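Local coordinates for tyrosine-protein kinase receptor torso (Bombyx mori, PDB 5AOQ), which acts as a receptor tyrosine kinase that binds prothoracicotropic hormone through its extracellular domain and stimulates MAPK signalling, with a role in the initiation of metamorphosis, at residues Ser170-Thr182 and His210-Asp222. Residues are numbered along the deposited sequence; the frame is centred on the assembly and turned at random.
Sequences SYTINGKFVWNTT and HPSFDVENLVLND. With NAG (2-acetamido-2-deoxy-beta-D-glucopyranose), chain E.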
ATOM      1  N   SER A 170     -34.681   8.580  -3.135  1.00 84.39           N
ATOM      2  CA  SER A 170     -34.055   9.852  -2.800  1.00 84.00           C
ATOM      3  C   SER A 170     -33.585  10.474  -4.110  1.00 80.30           C
ATOM      4  O   SER A 170     -34.061  10.086  -5.169  1.00 79.71           O
ATOM      5  CB  SER A 170     -32.895   9.654  -1.828  1.00 82.12           C
ATOM      6  OG  SER A 170     -33.315   8.954  -0.668  1.00 85.66           O
ATOM      7  N   TYR A 171     -32.670  11.439  -4.048  1.00 98.56           N
ATOM      8  CA  TYR A 171     -32.138  12.072  -5.259  1.00 95.18           C
ATOM      9  C   TYR A 171     -30.608  12.095  -5.289  1.00 90.55           C
ATOM     10  O   TYR A 171     -29.959  12.179  -4.245  1.00 90.75           O
ATOM     11  CB  TYR A 171     -32.697  13.491  -5.406  1.00 98.88           C
ATOM     12  CG  TYR A 171     -33.999  13.550  -6.186  1.00106.27           C
ATOM     13  CD1 TYR A 171     -35.102  12.803  -5.804  1.00110.37           C
ATOM     14  CD2 TYR A 171     -34.113  14.342  -7.318  1.00108.55           C
ATOM     15  CE1 TYR A 171     -36.282  12.851  -6.525  1.00115.19           C
ATOM     16  CE2 TYR A 171     -35.287  14.400  -8.040  1.00113.51           C
ATOM     17  CZ  TYR A 171     -36.369  13.653  -7.639  1.00116.50           C
ATOM     18  OH  TYR A 171     -37.542  13.706  -8.356  1.00119.81           O
ATOM     19  N   THR A 172     -30.048  12.019  -6.496  1.00 66.57           N
ATOM     20  CA  THR A 172     -28.596  11.997  -6.691  1.00 62.57           C
ATOM     21  C   THR A 172     -28.157  12.890  -7.853  1.00 60.49           C
ATOM     22  O   THR A 172     -28.849  12.994  -8.866  1.00 61.04           O
ATOM     23  CB  THR A 172     -28.086  10.562  -6.951  1.00 60.25           C
ATOM     24  OG1 THR A 172     -28.511   9.699  -5.890  1.00 62.31           O
ATOM     25  CG2 THR A 172     -26.562  10.534  -7.047  1.00 57.02           C
ATOM     26  N   ILE A 173     -26.996  13.523  -7.693  1.00 42.54           N
ATOM     27  CA  ILE A 173     -26.448  14.444  -8.688  1.00 40.71           C
ATOM     28  C   ILE A 173     -25.272  13.841  -9.452  1.00 37.69           C
ATOM     29  O   ILE A 173     -24.310  13.361  -8.850  1.00 36.79           O
ATOM     30  CB  ILE A 173     -25.963  15.760  -8.033  1.00 41.45           C
ATOM     31  CG1 ILE A 173     -27.059  16.372  -7.155  1.00 45.57           C
ATOM     32  CG2 ILE A 173     -25.503  16.755  -9.098  1.00 40.29           C
ATOM     33  CD1 ILE A 173     -28.296  16.794  -7.912  1.00 47.82           C
ATOM     34  N   ASN A 174     -25.363  13.868 -10.781  1.00 36.91           N
ATOM     35  CA  ASN A 174     -24.246  13.490 -11.647  1.00 34.93           C
ATOM     36  C   ASN A 174     -23.705  14.717 -12.374  1.00 34.55           C
ATOM     37  O   ASN A 174     -24.474  15.504 -12.927  1.00 35.70           O
ATOM     38  CB  ASN A 174     -24.674  12.424 -12.660  1.00 34.77           C
ATOM     39  CG  ASN A 174     -24.781  11.037 -12.047  1.00 34.69           C
ATOM     40  OD1 ASN A 174     -24.156  10.742 -11.029  1.00 34.35           O
ATOM     41  ND2 ASN A 174     -25.574  10.177 -12.673  1.00 35.31           N
ATOM     42  N   GLY A 175     -22.384  14.877 -12.366  1.00 33.67           N
ATOM     43  CA  GLY A 175     -21.748  16.056 -12.931  1.00 33.37           C
ATOM     44  C   GLY A 175     -20.706  15.729 -13.985  1.00 32.30           C
ATOM     45  O   GLY A 175     -19.770  14.971 -13.732  1.00 31.68           O
ATOM     46  N   LYS A 176     -20.872  16.318 -15.168  1.00 32.16           N
ATOM     47  CA  LYS A 176     -19.950  16.111 -16.281  1.00 31.71           C
ATOM     48  C   LYS A 176     -19.092  17.351 -16.514  1.00 31.52           C
ATOM     49  O   LYS A 176     -19.593  18.477 -16.490  1.00 32.05           O
ATOM     50  CB  LYS A 176     -20.719  15.751 -17.554  1.00 32.51           C
ATOM     51  CG  LYS A 176     -19.827  15.389 -18.733  1.00 32.53           C
ATOM     52  CD  LYS A 176     -20.633  14.934 -19.944  1.00 33.72           C
ATOM     53  CE  LYS A 176     -21.305  13.588 -19.709  1.00 34.01           C
ATOM     54  NZ  LYS A 176     -22.003  13.091 -20.925  1.00 35.54           N
ATOM     55  N   PHE A 177     -17.800  17.130 -16.745  1.00 31.11           N
ATOM     56  CA  PHE A 177     -16.816  18.206 -16.844  1.00 31.04           C
ATOM     57  C   PHE A 177     -16.072  18.156 -18.174  1.00 31.44           C
ATOM     58  O   PHE A 177     -15.746  17.076 -18.673  1.00 31.79           O
ATOM     59  CB  PHE A 177     -15.815  18.119 -15.690  1.00 30.84           C
ATOM     60  CG  PHE A 177     -16.439  18.273 -14.331  1.00 30.84           C
ATOM     61  CD1 PHE A 177     -17.228  17.267 -13.798  1.00 30.85           C
ATOM     62  CD2 PHE A 177     -16.225  19.417 -13.581  1.00 31.17           C
ATOM     63  CE1 PHE A 177     -17.802  17.405 -12.551  1.00 31.30           C
ATOM     64  CE2 PHE A 177     -16.794  19.558 -12.331  1.00 31.76           C
ATOM     65  CZ  PHE A 177     -17.584  18.550 -11.816  1.00 31.88           C
ATOM     66  N   VAL A 178     -15.805  19.332 -18.735  1.00 38.68           N
ATOM     67  CA  VAL A 178     -15.099  19.452 -20.009  1.00 39.36           C
ATOM     68  C   VAL A 178     -14.220  20.702 -19.988  1.00 39.43           C
ATOM     69  O   VAL A 178     -14.510  21.657 -19.268  1.00 39.06           O
ATOM     70  CB  VAL A 178     -16.087  19.519 -21.200  1.00 40.07           C
ATOM     71  CG1 VAL A 178     -15.348  19.694 -22.522  1.00 41.09           C
ATOM     72  CG2 VAL A 178     -16.961  18.273 -21.247  1.00 40.24           C
ATOM     73  N   TRP A 179     -13.145  20.695 -20.772  1.00 43.03           N
ATOM     74  CA  TRP A 179     -12.269  21.859 -20.878  1.00 43.34           C
ATOM     75  C   TRP A 179     -11.631  21.960 -22.261  1.00 44.60           C
ATOM     76  O   TRP A 179     -11.549  20.972 -22.989  1.00 45.51           O
ATOM     77  CB  TRP A 179     -11.190  21.803 -19.795  1.00 43.39           C
ATOM     78  CG  TRP A 179     -10.330  20.574 -19.852  1.00 44.42           C
ATOM     79  CD1 TRP A 179      -9.074  20.474 -20.378  1.00 46.08           C
ATOM     80  CD2 TRP A 179     -10.663  19.270 -19.358  1.00 44.30           C
ATOM     81  NE1 TRP A 179      -8.605  19.189 -20.242  1.00 47.23           N
ATOM     82  CE2 TRP A 179      -9.562  18.431 -19.620  1.00 46.02           C
ATOM     83  CE3 TRP A 179     -11.784  18.730 -18.721  1.00 43.19           C
ATOM     84  CZ2 TRP A 179      -9.550  17.083 -19.266  1.00 46.60           C
ATOM     85  CZ3 TRP A 179     -11.770  17.391 -18.373  1.00 43.52           C
ATOM     86  CH2 TRP A 179     -10.661  16.584 -18.647  1.00 45.16           C
ATOM     87  N   ASN A 180     -11.182  23.162 -22.616  1.00110.05           N
ATOM     88  CA  ASN A 180     -10.610  23.401 -23.937  1.00118.13           C
ATOM     89  C   ASN A 180      -9.198  22.851 -24.081  1.00118.88           C
ATOM     90  O   ASN A 180      -8.464  22.719 -23.103  1.00111.10           O
ATOM     91  CB  ASN A 180     -10.619  24.900 -24.267  1.00116.65           C
ATOM     92  CG  ASN A 180      -9.748  25.729 -23.329  1.00107.31           C
ATOM     93  OD1 ASN A 180      -9.520  25.356 -22.178  1.00 99.56           O
ATOM     94  ND2 ASN A 180      -9.262  26.871 -23.831  1.00105.56           N
ATOM     95  N   THR A 181      -8.842  22.529 -25.321  1.00116.91           N
ATOM     96  CA  THR A 181      -7.541  21.958 -25.645  1.00119.03           C
ATOM     97  C   THR A 181      -6.717  22.947 -26.454  1.00121.86           C
ATOM     98  O   THR A 181      -7.261  23.812 -27.140  1.00123.23           O
ATOM     99  CB  THR A 181      -7.681  20.650 -26.446  1.00124.84           C
ATOM    100  OG1 THR A 181      -8.183  20.939 -27.757  1.00132.29           O
ATOM    101  CG2 THR A 181      -8.625  19.685 -25.744  1.00119.38           C
ATOM    102  N   THR A 182      -5.399  22.813 -26.366  1.00112.60           N
ATOM    103  CA  THR A 182      -4.489  23.657 -27.129  1.00114.94           C
ATOM    104  C   THR A 182      -4.524  23.284 -28.605  1.00121.21           C
ATOM    105  O   THR A 182      -5.296  22.421 -29.021  1.00123.45           O
ATOM    106  CB  THR A 182      -3.038  23.547 -26.614  1.00114.51           C
ATOM    107  OG1 THR A 182      -2.155  24.217 -27.523  1.00118.14           O
ATOM    108  CG2 THR A 182      -2.607  22.088 -26.480  1.00116.47           C
ATOM    109  N   HIS A 210     -11.569  15.335 -27.770  1.00 70.28           N
ATOM    110  CA  HIS A 210     -12.065  16.277 -26.774  1.00 65.50           C
ATOM    111  C   HIS A 210     -12.240  15.561 -25.435  1.00 59.64           C
ATOM    112  O   HIS A 210     -13.080  14.668 -25.315  1.00 57.69           O
ATOM    113  CB  HIS A 210     -13.386  16.898 -27.230  1.00 65.54           C
ATOM    114  CG  HIS A 210     -13.338  17.454 -28.620  1.00 72.14           C
ATOM    115  ND1 HIS A 210     -12.715  18.645 -28.921  1.00 75.63           N
ATOM    116  CD2 HIS A 210     -13.827  16.978 -29.789  1.00 76.76           C
ATOM    117  CE1 HIS A 210     -12.825  18.882 -30.216  1.00 82.14           C
ATOM    118  NE2 HIS A 210     -13.497  17.886 -30.766  1.00 82.99           N
ATOM    119  N   PRO A 211     -11.448  15.947 -24.420  1.00 54.65           N
ATOM    120  CA  PRO A 211     -11.518  15.241 -23.137  1.00 50.14           C
ATOM    121  C   PRO A 211     -12.793  15.545 -22.361  1.00 46.18           C
ATOM    122  O   PRO A 211     -13.352  16.635 -22.486  1.00 46.25           O
ATOM    123  CB  PRO A 211     -10.291  15.762 -22.387  1.00 50.36           C
ATOM    124  CG  PRO A 211     -10.084  17.126 -22.932  1.00 53.28           C
ATOM    125  CD  PRO A 211     -10.468  17.048 -24.383  1.00 57.05           C
ATOM    126  N   SER A 212     -13.239  14.580 -21.565  1.00 35.45           N
ATOM    127  CA  SER A 212     -14.434  14.741 -20.748  1.00 32.33           C
ATOM    128  C   SER A 212     -14.304  13.902 -19.489  1.00 30.10           C
ATOM    129  O   SER A 212     -13.745  12.806 -19.525  1.00 30.79           O
ATOM    130  CB  SER A 212     -15.684  14.335 -21.529  1.00 32.82           C
ATOM    131  OG  SER A 212     -15.621  12.972 -21.910  1.00 33.99           O
ATOM    132  N   PHE A 213     -14.825  14.418 -18.381  1.00 41.48           N
ATOM    133  CA  PHE A 213     -14.730  13.723 -17.103  1.00 40.25           C
ATOM    134  C   PHE A 213     -16.073  13.681 -16.391  1.00 38.93           C
ATOM    135  O   PHE A 213     -16.671  14.718 -16.116  1.00 38.47           O
ATOM    136  CB  PHE A 213     -13.686  14.396 -16.213  1.00 40.58           C
ATOM    137  CG  PHE A 213     -13.502  13.724 -14.884  1.00 40.23           C
ATOM    138  CD1 PHE A 213     -12.904  12.480 -14.801  1.00 40.77           C
ATOM    139  CD2 PHE A 213     -13.918  14.339 -13.718  1.00 40.08           C
ATOM    140  CE1 PHE A 213     -12.729  11.858 -13.580  1.00 41.12           C
ATOM    141  CE2 PHE A 213     -13.744  13.723 -12.493  1.00 40.75           C
ATOM    142  CZ  PHE A 213     -13.151  12.481 -12.425  1.00 41.24           C
ATOM    143  N   ASP A 214     -16.534  12.472 -16.085  1.00 39.36           N
ATOM    144  CA  ASP A 214     -17.806  12.285 -15.402  1.00 38.96           C
ATOM    145  C   ASP A 214     -17.596  12.207 -13.895  1.00 39.21           C
ATOM    146  O   ASP A 214     -16.561  11.730 -13.428  1.00 39.79           O
ATOM    147  CB  ASP A 214     -18.504  11.018 -15.899  1.00 39.87           C
ATOM    148  CG  ASP A 214     -18.673  10.998 -17.404  1.00 40.68           C
ATOM    149  OD1 ASP A 214     -18.769  12.087 -18.006  1.00 40.40           O
ATOM    150  OD2 ASP A 214     -18.714   9.893 -17.985  1.00 42.25           O
ATOM    151  N   VAL A 215     -18.584  12.684 -13.143  1.00 25.51           N
ATOM    152  CA  VAL A 215     -18.570  12.588 -11.689  1.00 26.89           C
ATOM    153  C   VAL A 215     -19.945  12.164 -11.190  1.00 28.11           C
ATOM    154  O   VAL A 215     -20.966  12.555 -11.755  1.00 27.59           O
ATOM    155  CB  VAL A 215     -18.170  13.925 -11.032  1.00 27.31           C
ATOM    156  CG1 VAL A 215     -18.126  13.787  -9.515  1.00 29.82           C
ATOM    157  CG2 VAL A 215     -16.824  14.387 -11.557  1.00 26.78           C
ATOM    158  N   GLU A 216     -19.960  11.361 -10.132  1.00 51.16           N
ATOM    159  CA  GLU A 216     -21.204  10.857  -9.567  1.00 51.03           C
ATOM    160  C   GLU A 216     -21.243  11.019  -8.053  1.00 51.80           C
ATOM    161  O   GLU A 216     -20.247  11.384  -7.428  1.00 52.57           O
ATOM    162  CB  GLU A 216     -21.392   9.384  -9.938  1.00 51.59           C
ATOM    163  CG  GLU A 216     -21.327   9.112 -11.434  1.00 51.11           C
ATOM    164  CD  GLU A 216     -21.481   7.642 -11.769  1.00 51.79           C
ATOM    165  OE1 GLU A 216     -21.758   6.844 -10.847  1.00 52.64           O
ATOM    166  OE2 GLU A 216     -21.326   7.284 -12.955  1.00 51.67           O
ATOM    167  N   ASN A 217     -22.409  10.744  -7.478  1.00 53.68           N
ATOM    168  CA  ASN A 217     -22.613  10.802  -6.035  1.00 54.67           C
ATOM    169  C   ASN A 217     -22.409  12.204  -5.464  1.00 54.32           C
ATOM    170  O   ASN A 217     -22.094  12.360  -4.284  1.00 55.46           O
ATOM    171  CB  ASN A 217     -21.678   9.815  -5.334  1.00 56.40           C
ATOM    172  CG  ASN A 217     -21.638   8.466  -6.024  1.00 56.77           C
ATOM    173  OD1 ASN A 217     -22.611   8.049  -6.652  1.00 56.19           O
ATOM    174  ND2 ASN A 217     -20.506   7.777  -5.916  1.00 57.90           N
ATOM    175  N   LEU A 218     -22.590  13.220  -6.303  1.00 37.64           N
ATOM    176  CA  LEU A 218     -22.538  14.606  -5.849  1.00 37.25           C
ATOM    177  C   LEU A 218     -23.817  14.964  -5.103  1.00 36.99           C
ATOM    178  O   LEU A 218     -24.816  14.251  -5.192  1.00 36.96           O
ATOM    179  CB  LEU A 218     -22.329  15.559  -7.027  1.00 36.12           C
ATOM    180  CG  LEU A 218     -20.978  15.488  -7.740  1.00 36.58           C
ATOM    181  CD1 LEU A 218     -20.990  16.372  -8.977  1.00 35.70           C
ATOM    182  CD2 LEU A 218     -19.849  15.894  -6.805  1.00 37.82           C
ATOM    183  N   VAL A 219     -23.774  16.071  -4.367  1.00 36.99           N
ATOM    184  CA  VAL A 219     -24.936  16.552  -3.624  1.00 36.80           C
ATOM    185  C   VAL A 219     -25.131  18.051  -3.828  1.00 35.72           C
ATOM    186  O   VAL A 219     -24.257  18.737  -4.359  1.00 35.43           O
ATOM    187  CB  VAL A 219     -24.802  16.246  -2.120  1.00 38.46           C
ATOM    188  CG1 VAL A 219     -24.713  14.745  -1.894  1.00 39.75           C
ATOM    189  CG2 VAL A 219     -23.587  16.948  -1.531  1.00 39.30           C
ATOM    190  N   LEU A 220     -26.284  18.552  -3.397  1.00 35.30           N
ATOM    191  CA  LEU A 220     -26.631  19.957  -3.579  1.00 34.31           C
ATOM    192  C   LEU A 220     -25.845  20.879  -2.652  1.00 34.94           C
ATOM    193  O   LEU A 220     -25.563  20.533  -1.504  1.00 36.26           O
ATOM    194  CB  LEU A 220     -28.130  20.165  -3.353  1.00 33.86           C
ATOM    195  CG  LEU A 220     -29.068  19.442  -4.322  1.00 33.41           C
ATOM    196  CD1 LEU A 220     -30.511  19.566  -3.859  1.00 33.49           C
ATOM    197  CD2 LEU A 220     -28.911  19.987  -5.733  1.00 32.39           C
ATOM    198  N   ASN A 221     -25.499  22.054  -3.169  1.00 35.88           N
ATOM    199  CA  ASN A 221     -24.853  23.100  -2.383  1.00 36.52           C
ATOM    200  C   ASN A 221     -23.542  22.649  -1.741  1.00 38.17           C
ATOM    201  O   ASN A 221     -23.243  23.004  -0.600  1.00 39.38           O
ATOM    202  CB  ASN A 221     -25.816  23.599  -1.306  1.00 36.60           C
ATOM    203  CG  ASN A 221     -27.114  24.116  -1.887  1.00 35.18           C
ATOM    204  OD1 ASN A 221     -27.111  24.933  -2.805  1.00 34.27           O
ATOM    205  ND2 ASN A 221     -28.235  23.625  -1.367  1.00 35.25           N
ATOM    206  N   ASP A 222     -22.767  21.867  -2.487  1.00 53.12           N
ATOM    207  CA  ASP A 222     -21.484  21.357  -2.015  1.00 54.83           C
ATOM    208  C   ASP A 222     -20.329  22.112  -2.662  1.00 55.19           C
ATOM    209  O   ASP A 222     -20.327  22.338  -3.871  1.00 54.18           O
ATOM    210  CB  ASP A 222     -21.365  19.861  -2.309  1.00 55.15           C
ATOM    211  CG  ASP A 222     -20.273  19.190  -1.498  1.00 57.24           C
ATOM    212  OD1 ASP A 222     -19.304  19.879  -1.119  1.00 58.42           O
ATOM    213  OD2 ASP A 222     -20.384  17.974  -1.237  1.00 57.91           O
TER
HETATM  214  C1  NAG E   1      -8.455  27.811 -23.087  1.00107.70           C
HETATM  215  C2  NAG E   1      -6.942  27.769 -23.304  1.00107.81           C
HETATM  216  C3  NAG E   1      -6.251  28.820 -22.434  1.00104.23           C
HETATM  217  C4  NAG E   1      -6.895  30.194 -22.600  1.00103.27           C
HETATM  218  C5  NAG E   1      -8.414  30.110 -22.475  1.00103.74           C
HETATM  219  C6  NAG E   1      -9.115  31.405 -22.821  1.00103.99           C
HETATM  220  C7  NAG E   1      -5.960  25.597 -23.932  1.00112.09           C
HETATM  221  C8  NAG E   1      -5.446  24.282 -23.424  1.00112.38           C
HETATM  222  N2  NAG E   1      -6.412  26.441 -23.001  1.00108.43           N
HETATM  223  O3  NAG E   1      -4.872  28.887 -22.780  1.00105.27           O
HETATM  224  O4  NAG E   1      -6.434  31.054 -21.562  1.00 99.60           O
HETATM  225  O5  NAG E   1      -8.928  29.113 -23.368  1.00107.51           O
HETATM  226  O6  NAG E   1      -8.204  32.408 -23.247  1.00103.52           O
HETATM  227  O7  NAG E   1      -5.973  25.870 -25.126  1.00115.48           O
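Trp-179 receives Pro-211 over one face of its indole, with Pro-211 CG 3.9 Å from the centroid of the five-membered ring in a CH-pi contact and Pro-211 CB against CZ2. The tryptophan CG sits between its backbone N and carbonyl carbon (chi1 59°), which swings the indole across the neighbouring strand, where CB of Phe-213 meets its edge. With an alanine here, Pro-211 would probably lose its aromatic platform and a gap would open beside Phe-213. Further along these antiparallel strands of the second FN3 domain, the Phe-177 ring crosses Val-215 at a slant while its edge meets Phe-213 O in plane. Phe-213 O also accepts the hydrogen bond from Phe-177 N, at 2.7 Å. A beta bulge in 215-218, opposite Ile-173 to Gly-175, shifts the register by one residue, and Leu-218 CD1 lies 4.0 Å from Gly-175 CA. Beyond it, Ile-173 and Leu-218 cross at about a right angle, CB to CB 3.8 Å. On the other face, Lys-176 lies alongside Asp-214, but NZ stays 4.5 Å from OD1, too far for a salt bridge. Strand 223-230 covers the aromatic face through Ile-226 and Val-228. Backbone hydrogen bonds and apolar side chains thus hold the outer strand 212-218 against strand 171-179 and the domain's core, with charge pairing secondary.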